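Long-range contacts in lipid II:glycine glycyltransferase (Staphylococcus aureus, PDB 6SNR), which probably adds the first glycine of the pentaglycine interpeptide bridge of peptidoglycan to membrane-bound lipid II, using glycyl-tRNA(Gly) as donor: residues R177-E182 / N333-Y338; S184-L189 / N215-L220; G188-A193 / R208-F213; A226-V231 / G306-F311. All coordinates share one frame; numbering follows the deposited sequence.

Contact 1. Residues R177-E182 / N333-Y338; sequences RGTTVE and NHHMQY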
# COMPACT_ATOMS: atom_id res chain seq x y z
N ARG A 177 -13.31 -2.41 -19.33
CA ARG A 177 -14.77 -2.17 -19.14
C ARG A 177 -15.19 -0.70 -19.13
O ARG A 177 -16.37 -0.39 -19.33
CB ARG A 177 -15.34 -2.96 -17.96
CG ARG A 177 -15.18 -4.47 -18.15
CD ARG A 177 -16.41 -5.35 -18.25
NE ARG A 177 -16.77 -5.88 -16.95
CZ ARG A 177 -17.25 -7.11 -16.67
NH1 ARG A 177 -17.52 -7.39 -15.40
NH2 ARG A 177 -17.45 -8.06 -17.59
N GLY A 178 -14.25 0.22 -18.93
CA GLY A 178 -14.54 1.65 -19.12
C GLY A 178 -14.37 2.58 -17.93
O GLY A 178 -15.00 3.60 -17.87
N THR A 179 -13.51 2.24 -16.97
CA THR A 179 -13.12 3.24 -15.93
C THR A 179 -11.75 3.84 -16.27
O THR A 179 -11.01 3.29 -17.06
CB THR A 179 -13.05 2.61 -14.51
OG1 THR A 179 -12.20 1.45 -14.51
CG2 THR A 179 -14.44 2.24 -13.98
N THR A 180 -11.41 4.97 -15.63
CA THR A 180 -10.07 5.54 -15.68
C THR A 180 -9.53 5.67 -14.25
O THR A 180 -10.31 5.87 -13.29
CB THR A 180 -10.04 6.93 -16.34
OG1 THR A 180 -10.95 7.79 -15.67
CG2 THR A 180 -10.46 6.85 -17.80
N VAL A 181 -8.23 5.49 -14.12
CA VAL A 181 -7.57 5.69 -12.80
C VAL A 181 -6.87 7.04 -12.86
O VAL A 181 -6.07 7.28 -13.76
CB VAL A 181 -6.60 4.56 -12.52
CG1 VAL A 181 -5.99 4.73 -11.14
CG2 VAL A 181 -7.34 3.21 -12.62
N GLU A 182 -7.18 7.90 -11.88
CA GLU A 182 -6.56 9.22 -11.74
C GLU A 182 -5.60 9.24 -10.53
O GLU A 182 -5.95 8.71 -9.49
CB GLU A 182 -7.61 10.29 -11.46
CG GLU A 182 -8.61 10.56 -12.58
CD GLU A 182 -9.72 11.53 -12.19
OE1 GLU A 182 -9.80 11.98 -11.02
OE2 GLU A 182 -10.55 11.82 -13.08
N ASN A 333 -11.72 -1.64 -8.29
CA ASN A 333 -10.58 -1.97 -7.39
C ASN A 333 -9.49 -2.73 -8.12
O ASN A 333 -8.31 -2.53 -7.88
CB ASN A 333 -11.07 -2.78 -6.19
CG ASN A 333 -12.03 -1.98 -5.30
OD1 ASN A 333 -13.13 -2.42 -4.98
ND2 ASN A 333 -11.60 -0.82 -4.89
N HIS A 334 -9.86 -3.60 -9.07
CA HIS A 334 -8.86 -4.36 -9.82
C HIS A 334 -8.09 -3.48 -10.78
O HIS A 334 -6.85 -3.63 -10.92
CB HIS A 334 -9.56 -5.49 -10.63
CG HIS A 334 -10.23 -6.50 -9.76
ND1 HIS A 334 -11.44 -6.26 -9.14
CD2 HIS A 334 -9.87 -7.74 -9.39
CE1 HIS A 334 -11.79 -7.32 -8.44
NE2 HIS A 334 -10.85 -8.23 -8.58
N HIS A 335 -8.78 -2.52 -11.40
CA HIS A 335 -8.14 -1.54 -12.25
C HIS A 335 -7.16 -0.68 -11.43
O HIS A 335 -5.98 -0.52 -11.80
CB HIS A 335 -9.21 -0.65 -12.91
CG HIS A 335 -8.70 0.09 -14.10
ND1 HIS A 335 -9.46 1.02 -14.79
CD2 HIS A 335 -7.50 0.07 -14.69
CE1 HIS A 335 -8.74 1.54 -15.75
NE2 HIS A 335 -7.55 0.97 -15.73
N MET A 336 -7.68 -0.22 -10.29
CA MET A 336 -6.89 0.57 -9.31
C MET A 336 -5.59 -0.10 -8.86
O MET A 336 -4.49 0.50 -8.99
CB MET A 336 -7.73 0.91 -8.07
CG MET A 336 -7.23 2.15 -7.35
SD MET A 336 -8.37 2.57 -6.02
CE MET A 336 -8.41 1.18 -4.95
N GLN A 337 -5.71 -1.35 -8.44
CA GLN A 337 -4.51 -2.10 -7.94
C GLN A 337 -3.43 -2.22 -9.00
O GLN A 337 -2.26 -1.91 -8.75
CB GLN A 337 -4.84 -3.49 -7.43
CG GLN A 337 -5.59 -3.49 -6.11
CD GLN A 337 -4.77 -2.93 -4.95
OE1 GLN A 337 -3.53 -2.87 -5.02
NE2 GLN A 337 -5.45 -2.57 -3.86
N TYR A 338 -3.79 -2.68 -10.19
CA TYR A 338 -2.79 -2.89 -11.21
C TYR A 338 -2.14 -1.57 -11.64
O TYR A 338 -0.93 -1.51 -11.86
CB TYR A 338 -3.48 -3.62 -12.41
CG TYR A 338 -2.56 -3.98 -13.57
CD1 TYR A 338 -1.46 -4.80 -13.39
CD2 TYR A 338 -2.85 -3.57 -14.88
CE1 TYR A 338 -0.64 -5.19 -14.45
CE2 TYR A 338 -2.04 -3.97 -15.95
CZ TYR A 338 -0.93 -4.77 -15.72
OH TYR A 338 -0.11 -5.18 -16.75

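Contact 2. Residues S184-L189 / N215-L220; sequences SDREGL and NIYDAL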
# COMPACT_ATOMS: atom_id res chain seq x y z
N SER A 184 -4.72 11.65 -7.94
CA SER A 184 -5.46 12.81 -7.47
C SER A 184 -4.56 13.76 -6.64
O SER A 184 -3.32 13.67 -6.73
CB SER A 184 -6.70 12.37 -6.69
OG SER A 184 -7.62 13.43 -6.42
N ASP A 185 -5.22 14.64 -5.90
CA ASP A 185 -4.59 15.65 -5.06
C ASP A 185 -5.26 15.76 -3.69
O ASP A 185 -6.17 15.00 -3.30
CB ASP A 185 -4.62 17.02 -5.76
CG ASP A 185 -6.04 17.50 -6.07
OD1 ASP A 185 -6.99 17.00 -5.46
OD2 ASP A 185 -6.19 18.36 -6.95
N ARG A 186 -4.81 16.71 -2.89
CA ARG A 186 -5.40 16.85 -1.57
C ARG A 186 -6.92 17.02 -1.57
O ARG A 186 -7.61 16.47 -0.71
CB ARG A 186 -4.74 18.02 -0.83
CG ARG A 186 -5.11 18.08 0.63
CD ARG A 186 -4.47 19.32 1.28
NE ARG A 186 -4.48 19.24 2.73
CZ ARG A 186 -5.36 19.81 3.56
NH1 ARG A 186 -5.22 19.65 4.87
NH2 ARG A 186 -6.40 20.50 3.10
N GLU A 187 -7.44 17.80 -2.52
CA GLU A 187 -8.89 18.00 -2.63
C GLU A 187 -9.62 16.67 -2.87
O GLU A 187 -10.75 16.50 -2.43
CB GLU A 187 -9.23 19.02 -3.72
CG GLU A 187 -10.65 19.55 -3.63
CD GLU A 187 -10.86 20.44 -2.40
OE1 GLU A 187 -10.16 21.47 -2.29
OE2 GLU A 187 -11.72 20.10 -1.55
N GLY A 188 -8.93 15.72 -3.51
CA GLY A 188 -9.46 14.35 -3.71
C GLY A 188 -9.76 13.59 -2.44
O GLY A 188 -10.53 12.58 -2.43
N LEU A 189 -9.19 14.02 -1.31
CA LEU A 189 -9.41 13.29 -0.07
C LEU A 189 -10.85 13.36 0.43
O LEU A 189 -11.25 12.55 1.24
CB LEU A 189 -8.44 13.75 1.06
CG LEU A 189 -6.97 13.39 0.78
CD1 LEU A 189 -6.02 14.18 1.69
CD2 LEU A 189 -6.68 11.89 0.86
N ASN A 215 -3.75 14.37 7.50
CA ASN A 215 -2.55 14.39 8.37
C ASN A 215 -1.44 13.53 7.78
O ASN A 215 -0.30 13.95 7.65
CB ASN A 215 -2.94 13.84 9.72
CG ASN A 215 -1.79 13.82 10.70
OD1 ASN A 215 -1.21 14.86 10.98
ND2 ASN A 215 -1.48 12.65 11.25
N ILE A 216 -1.81 12.36 7.32
CA ILE A 216 -0.82 11.51 6.63
C ILE A 216 -0.40 12.09 5.26
O ILE A 216 0.80 12.23 4.90
CB ILE A 216 -1.33 10.04 6.56
CG1 ILE A 216 -2.69 9.90 5.89
CG2 ILE A 216 -1.48 9.44 7.95
CD1 ILE A 216 -3.28 8.51 6.01
N TYR A 217 -1.37 12.47 4.45
CA TYR A 217 -1.05 12.92 3.14
C TYR A 217 -0.16 14.18 3.07
O TYR A 217 0.81 14.23 2.28
CB TYR A 217 -2.38 13.12 2.36
CG TYR A 217 -2.23 13.48 0.90
CD1 TYR A 217 -2.15 12.50 -0.09
CD2 TYR A 217 -2.23 14.80 0.49
CE1 TYR A 217 -2.03 12.83 -1.43
CE2 TYR A 217 -2.12 15.15 -0.85
CZ TYR A 217 -2.03 14.16 -1.83
OH TYR A 217 -1.94 14.49 -3.17
N ASP A 218 -0.48 15.19 3.87
CA ASP A 218 0.19 16.46 3.86
C ASP A 218 1.66 16.38 4.25
O ASP A 218 2.47 17.20 3.83
CB ASP A 218 -0.49 17.43 4.83
CG ASP A 218 -1.87 17.91 4.37
OD1 ASP A 218 -2.24 17.71 3.19
OD2 ASP A 218 -2.58 18.47 5.22
N ALA A 219 2.02 15.44 5.13
CA ALA A 219 3.43 15.30 5.50
C ALA A 219 4.29 14.73 4.39
O ALA A 219 5.41 15.16 4.14
CB ALA A 219 3.55 14.41 6.73
N LEU A 220 3.76 13.70 3.75
CA LEU A 220 4.54 12.91 2.84
C LEU A 220 4.36 13.20 1.32
O LEU A 220 5.22 12.87 0.55
CB LEU A 220 4.24 11.44 3.16
CG LEU A 220 4.84 10.96 4.50
CD1 LEU A 220 3.85 10.04 5.19
CD2 LEU A 220 6.14 10.24 4.25
O HOH W 1 -1.79 12.35 -4.86

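Contact 3. Residues G188-A193 / R208-F213; sequences GLKTFA and RDISYF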
# COMPACT_ATOMS: atom_id res chain seq x y z
N GLY A 188 -8.93 15.72 -3.51
CA GLY A 188 -9.46 14.35 -3.71
C GLY A 188 -9.76 13.59 -2.44
O GLY A 188 -10.53 12.58 -2.43
N LEU A 189 -9.19 14.02 -1.31
CA LEU A 189 -9.41 13.29 -0.07
C LEU A 189 -10.85 13.36 0.43
O LEU A 189 -11.25 12.55 1.24
CB LEU A 189 -8.44 13.75 1.06
CG LEU A 189 -6.97 13.39 0.78
CD1 LEU A 189 -6.02 14.18 1.69
CD2 LEU A 189 -6.68 11.89 0.86
N LYS A 190 -11.63 14.35 -0.04
CA LYS A 190 -13.04 14.44 0.37
C LYS A 190 -13.84 13.33 -0.26
O LYS A 190 -14.57 12.65 0.45
CB LYS A 190 -13.65 15.80 0.04
CG LYS A 190 -13.27 16.91 1.01
CD LYS A 190 -13.94 18.24 0.68
CE LYS A 190 -15.46 18.12 0.64
NZ LYS A 190 -16.16 19.44 0.63
N THR A 191 -13.59 13.07 -1.54
CA THR A 191 -14.11 11.88 -2.23
C THR A 191 -13.64 10.60 -1.54
O THR A 191 -14.42 9.68 -1.24
CB THR A 191 -13.71 11.91 -3.73
OG1 THR A 191 -14.32 13.07 -4.36
CG2 THR A 191 -14.19 10.62 -4.45
N PHE A 192 -12.35 10.51 -1.25
CA PHE A 192 -11.85 9.32 -0.57
C PHE A 192 -12.51 9.03 0.77
O PHE A 192 -12.85 7.90 1.11
CB PHE A 192 -10.33 9.48 -0.37
CG PHE A 192 -9.70 8.26 0.21
CD1 PHE A 192 -9.61 7.11 -0.53
CD2 PHE A 192 -9.22 8.26 1.52
CE1 PHE A 192 -9.02 5.98 -0.02
CE2 PHE A 192 -8.66 7.11 2.05
CZ PHE A 192 -8.55 5.97 1.29
N ALA A 193 -12.68 10.07 1.59
CA ALA A 193 -13.28 9.85 2.91
C ALA A 193 -14.71 9.35 2.80
O ALA A 193 -15.16 8.56 3.64
CB ALA A 193 -13.22 11.14 3.72
N ARG A 208 -12.14 6.36 9.90
CA ARG A 208 -11.53 7.61 10.29
C ARG A 208 -11.98 8.69 9.33
O ARG A 208 -12.32 8.39 8.19
CB ARG A 208 -10.01 7.46 10.31
CG ARG A 208 -9.50 6.39 11.28
CD ARG A 208 -10.16 6.49 12.66
NE ARG A 208 -10.22 7.87 13.16
CZ ARG A 208 -9.28 8.46 13.89
NH1 ARG A 208 -8.18 7.81 14.25
NH2 ARG A 208 -9.44 9.72 14.29
N ASP A 209 -11.99 9.94 9.80
CA ASP A 209 -12.53 11.07 9.03
C ASP A 209 -11.45 11.72 8.17
O ASP A 209 -10.28 11.35 8.25
CB ASP A 209 -13.15 12.11 9.97
CG ASP A 209 -12.11 12.86 10.77
OD1 ASP A 209 -11.25 12.20 11.38
OD2 ASP A 209 -12.13 14.11 10.76
N ILE A 210 -11.85 12.71 7.37
CA ILE A 210 -10.95 13.34 6.41
C ILE A 210 -9.66 13.90 7.03
O ILE A 210 -8.59 13.82 6.40
CB ILE A 210 -11.64 14.43 5.56
CG1 ILE A 210 -10.72 14.93 4.46
CG2 ILE A 210 -12.11 15.61 6.42
CD1 ILE A 210 -11.41 15.80 3.45
N SER A 211 -9.76 14.48 8.22
CA SER A 211 -8.61 15.07 8.90
C SER A 211 -7.50 14.05 9.17
O SER A 211 -6.31 14.39 9.14
CB SER A 211 -9.04 15.70 10.24
OG SER A 211 -9.86 16.80 9.96
N TYR A 212 -7.92 12.82 9.44
CA TYR A 212 -7.00 11.71 9.69
C TYR A 212 -6.17 11.39 8.43
O TYR A 212 -4.96 11.20 8.49
CB TYR A 212 -7.77 10.47 10.18
CG TYR A 212 -6.88 9.25 10.30
CD1 TYR A 212 -6.68 8.39 9.20
CD2 TYR A 212 -6.22 8.95 11.48
CE1 TYR A 212 -5.85 7.29 9.30
CE2 TYR A 212 -5.40 7.86 11.59
CZ TYR A 212 -5.21 7.02 10.50
OH TYR A 212 -4.40 5.92 10.63
N PHE A 213 -6.83 11.39 7.28
CA PHE A 213 -6.12 11.15 6.03
C PHE A 213 -5.30 12.36 5.57
O PHE A 213 -4.22 12.23 5.00
CB PHE A 213 -7.12 10.64 4.96
CG PHE A 213 -7.78 9.36 5.35
CD1 PHE A 213 -7.03 8.20 5.47
CD2 PHE A 213 -9.13 9.30 5.63
CE1 PHE A 213 -7.62 7.02 5.87
CE2 PHE A 213 -9.72 8.11 6.02
CZ PHE A 213 -8.97 6.97 6.14

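Contact 4. Residues A226-V231 / G306-F311; sequences AELFLV and GALLMF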
# COMPACT_ATOMS: atom_id res chain seq x y z
N ALA A 226 3.56 10.00 -0.60
CA ALA A 226 2.14 9.66 -0.45
C ALA A 226 1.45 10.13 -1.72
O ALA A 226 1.66 11.26 -2.15
CB ALA A 226 1.53 10.30 0.74
N GLU A 227 0.62 9.25 -2.31
CA GLU A 227 -0.25 9.64 -3.42
C GLU A 227 -1.64 9.05 -3.24
O GLU A 227 -1.80 7.95 -2.73
CB GLU A 227 0.33 9.17 -4.75
CG GLU A 227 1.76 9.65 -4.98
CD GLU A 227 1.85 11.09 -5.46
OE1 GLU A 227 0.84 11.69 -5.87
OE2 GLU A 227 2.98 11.61 -5.42
N LEU A 228 -2.64 9.81 -3.70
CA LEU A 228 -4.01 9.38 -3.69
C LEU A 228 -4.44 9.02 -5.11
O LEU A 228 -4.16 9.78 -6.03
CB LEU A 228 -4.90 10.49 -3.18
CG LEU A 228 -6.42 10.26 -3.24
CD1 LEU A 228 -6.84 9.16 -2.30
CD2 LEU A 228 -7.19 11.56 -2.98
N PHE A 229 -5.08 7.87 -5.26
CA PHE A 229 -5.59 7.44 -6.59
C PHE A 229 -7.09 7.35 -6.44
O PHE A 229 -7.57 6.89 -5.40
CB PHE A 229 -4.98 6.10 -7.04
CG PHE A 229 -3.55 6.19 -7.37
CD1 PHE A 229 -2.60 6.19 -6.36
CD2 PHE A 229 -3.12 6.33 -8.67
CE1 PHE A 229 -1.28 6.35 -6.64
CE2 PHE A 229 -1.77 6.45 -8.96
CZ PHE A 229 -0.85 6.46 -7.92
N LEU A 230 -7.83 7.73 -7.50
CA LEU A 230 -9.29 7.63 -7.52
C LEU A 230 -9.70 6.98 -8.85
O LEU A 230 -9.09 7.27 -9.91
CB LEU A 230 -9.88 9.02 -7.43
CG LEU A 230 -9.68 9.81 -6.16
CD1 LEU A 230 -10.29 11.19 -6.28
CD2 LEU A 230 -10.28 9.06 -5.00
N VAL A 231 -10.73 6.15 -8.82
CA VAL A 231 -11.22 5.50 -10.08
C VAL A 231 -12.58 6.12 -10.42
O VAL A 231 -13.48 6.14 -9.59
CB VAL A 231 -11.38 4.00 -9.91
CG1 VAL A 231 -11.91 3.36 -11.20
CG2 VAL A 231 -10.03 3.37 -9.53
N GLY A 306 -10.95 4.30 -4.39
CA GLY A 306 -9.80 5.16 -4.14
C GLY A 306 -8.83 4.48 -3.19
O GLY A 306 -9.20 3.49 -2.50
N ALA A 307 -7.58 4.95 -3.21
CA ALA A 307 -6.57 4.39 -2.34
C ALA A 307 -5.42 5.34 -2.12
O ALA A 307 -5.12 6.21 -2.94
CB ALA A 307 -6.06 3.12 -2.95
N LEU A 308 -4.74 5.14 -0.98
CA LEU A 308 -3.50 5.83 -0.66
C LEU A 308 -2.29 4.91 -0.79
O LEU A 308 -2.30 3.81 -0.23
CB LEU A 308 -3.63 6.37 0.75
CG LEU A 308 -4.52 7.59 1.00
CD1 LEU A 308 -4.73 7.82 2.51
CD2 LEU A 308 -3.93 8.82 0.37
N LEU A 309 -1.27 5.37 -1.52
CA LEU A 309 -0.06 4.63 -1.86
C LEU A 309 1.12 5.41 -1.29
O LEU A 309 1.25 6.59 -1.54
CB LEU A 309 0.12 4.54 -3.38
CG LEU A 309 1.32 3.82 -3.94
CD1 LEU A 309 1.24 2.35 -3.58
CD2 LEU A 309 1.45 4.03 -5.46
N MET A 310 1.92 4.76 -0.44
CA MET A 310 3.09 5.41 0.19
C MET A 310 4.37 4.85 -0.32
O MET A 310 4.40 3.75 -0.88
CB MET A 310 3.08 5.17 1.73
CG MET A 310 1.76 5.34 2.41
SD MET A 310 0.91 6.88 2.07
CE MET A 310 -0.48 6.26 1.23
N PHE A 311 5.50 5.55 -0.11
CA PHE A 311 6.79 5.07 -0.55
C PHE A 311 7.88 5.33 0.49
O PHE A 311 7.83 6.35 1.22
CB PHE A 311 7.30 5.81 -1.79
CG PHE A 311 6.46 5.55 -3.03
CD1 PHE A 311 5.36 6.32 -3.31
CD2 PHE A 311 6.80 4.52 -3.84
CE1 PHE A 311 4.58 6.06 -4.47
CE2 PHE A 311 6.06 4.25 -4.98
CZ PHE A 311 4.94 5.00 -5.28

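Contact 1. Residues R177-E182 / N333-Y338
The imidazole of His335 is held by Thr179 at its edge and by Val181 over one face. Thr179 OG1 lies 2.8 Å from His335 ND1, near the ring plane. This is a hydrogen bond in which either group could be the donor. Thr179 O also comes close to the ring, 3.2 Å from His335 CE1. Val181 contributes a CH-pi contact. Its CG2 sits over the centre of the His335 ring, 3.6 Å from the centroid and only 4° off the ring normal. Edge bond and face contact together restrict how the ring can turn. His335 CG stands anti to its backbone N (chi1 -162°), which directs CG toward the strand. Thr180 CA comes obliquely to the ring, 4.2 Å from His335 CE1.

Met336 follows His335 on the helix. Met336 N is 4.2 Å from Val181 CG2, while the end of its side chain leads away, onto Ser305 and Ala307 of strand 302-312. Leu175 of helix 165-177 also touches His335, and Val231 packs against Thr179.

Gly178 ends the helical path just before this site. It leaves the helical conformation after helix 165-177 with a positive phi. The chain then enters strand 180-183, where Thr180 and Glu182 form backbone bonds with strand 226-233. Helix 332-347 lies across this outermost strand of the mixed sheet, with short-segment axes 8.6 Å apart and crossing at -50°. Such helix-on-sheet packing belongs to the acetyltransferase-like (GNAT-like) fold of the FemABX family.

Contact 2. Residues S184-L189 / N215-L220
Arg186 and Tyr217, with Asp218 and Leu189 beside them, join helix 210-220 to the loop between strand 180-183 and helix 189-202. The loop carries an Asx motif, in which Asp185 OD1 accepts from Gly188 N. Within this turn, Arg186 forms a side-on, two-nitrogen salt bridge with Asp218. Its chain is extended from CG to NE, with CG anti to the backbone N (chi1 -169°). The guanidinium and carboxylate planes are nearly coplanar, 20° apart. Arg186 NE gives its main bond to Asp218 OD1 at 2.8 Å, and NH1 binds OD2 at 2.9 Å. Both oxygens use their syn lone pairs. A weak bond also runs from NE to OD2.

The Tyr217 ring lies against the loop. Tyr217 CE2 is 3.9 Å from Arg186 CB, and Asp185 and the Arg186 backbone approach the ring obliquely. Leu189, which is buried, places CD1 3.8 Å from Tyr217 CB. Leu189 and Tyr217 both also touch Leu308 of strand 302-312. The ring of Tyr217 stacks with His221.

The phenol oxygen reaches the loop backbone through a water. Tyr217 OH donates to it at 2.7 Å, and the water donates in turn to Ser184 O at 2.8 Å.

Contact 3. Residues G188-A193 / R208-F213
Ile210 and Phe213 meet Leu189, Lys190, Phe192 and Ala193 in an apolar contact between the first turns of helices 189-202 and 210-220. No hydrogen bond crosses it. The backbones come nearest at Ala193 and Ile210, whose CA atoms are 5.5 Å apart. There Ala193 CB lies 4.1 Å from Ile210 CB. Ile210 CG1 is anti to the backbone N (chi1 -173°), and CD1 beyond it reaches the backbone of Leu189 and the side chain of Lys190. Lys190 CG is 3.3 Å from Ile210 CD1, tighter than usual van der Waals contact.

The two successive helices cover one face of the sheet containing strands 226-233 and 302-312, part of the GNAT-like fold of the Fem ligases. Leu189, Phe192 and Phe213 all touch Leu308 of that sheet.

Deeper in, the two phenylalanines make a T-shaped pair. Phe192 presents its edge to the face of Phe213, with centroids 5.2 Å apart and planes at 85°. Phe192 CE2 stands over the centre of the Phe213 ring, 3.8 Å above its plane. Tyr212 CD1 lies against the opposite face, offset toward the rim. Leu189 CD2 adds a looser contact, 4.3 Å from Phe213 CB.

Asp209 is the N-cap of helix 210-220. Asp209 OD2 accepts a weak capping bond from Ser211 N at 3.5 Å.

Contact 4. Residues A226-V231 / G306-F311
Phe229, Leu309 and Glu227 have the most surface buried where strands 226-233 and 302-312 pair as antiparallel neighbours. The pair lies inside the mixed sheet of the GNAT-like fold. The chain between these strands forms the two long helices 235-262 and 267-297, the helical arm of the Fem ligases.

Glu227 and Leu309 are a hydrogen-bonded pair. Glu227 N reaches Leu309 O at 2.8 Å, and Leu309 N returns to Glu227 O at 2.9 Å. Phe229 and Ala307 form the next hydrogen-bonded pair, also with two bonds. The side chains of these four residues share one face of the sheet. There the Phe229 ring leans diagonally over to Leu309, with CE1 3.8 Å from Leu309 CD2. Leu309 CG stands anti to its backbone N (chi1 -180°), and its CD2 branch meets the ring. Tyr343 meets the Phe229 ring edge-to-face, and Met336 packs on Ala307, so helix 332-347 covers this face. The end of the Glu227 side chain turns away from Leu309.

The other face carries Ala226, Leu228, Leu230, Leu308 and Met310. Helices 189-202 and 210-220 cover it. Leu228 CD1 is 4.0 Å from Leu308 CD2, and Met310 SD bends back to 3.7 Å from Ala226 CB. At the Leu230-Gly306 pair the backbones run close, and Gly306 CA makes a CA-H...O contact of 3.1 Å with Phe229 O.

How the contacts relate
Contact 1 opens first, at 177-182, and closes last, at 333-338, so the other three fall within its span. Contacts 2 and 3 start from overlapping segments that share Gly188 and Leu189. Contact 3 closes first, at 208-213, and contact 2 closes at 215-220, one loop inside the other. Contact 4 follows in series, from 226-231 to 306-311. None of the loops cross. Contact 4 pairs two neighbouring strands inside the sheet. Contact 1 joins its edge strand through a probable hydrogen bond, Glu182 N to Leu230 O at 2.8 Å, and brings helix 332-347 to one face. Contacts 2 and 3 join loop 184-188 and helices 189-202 and 210-220, which pack on the other face.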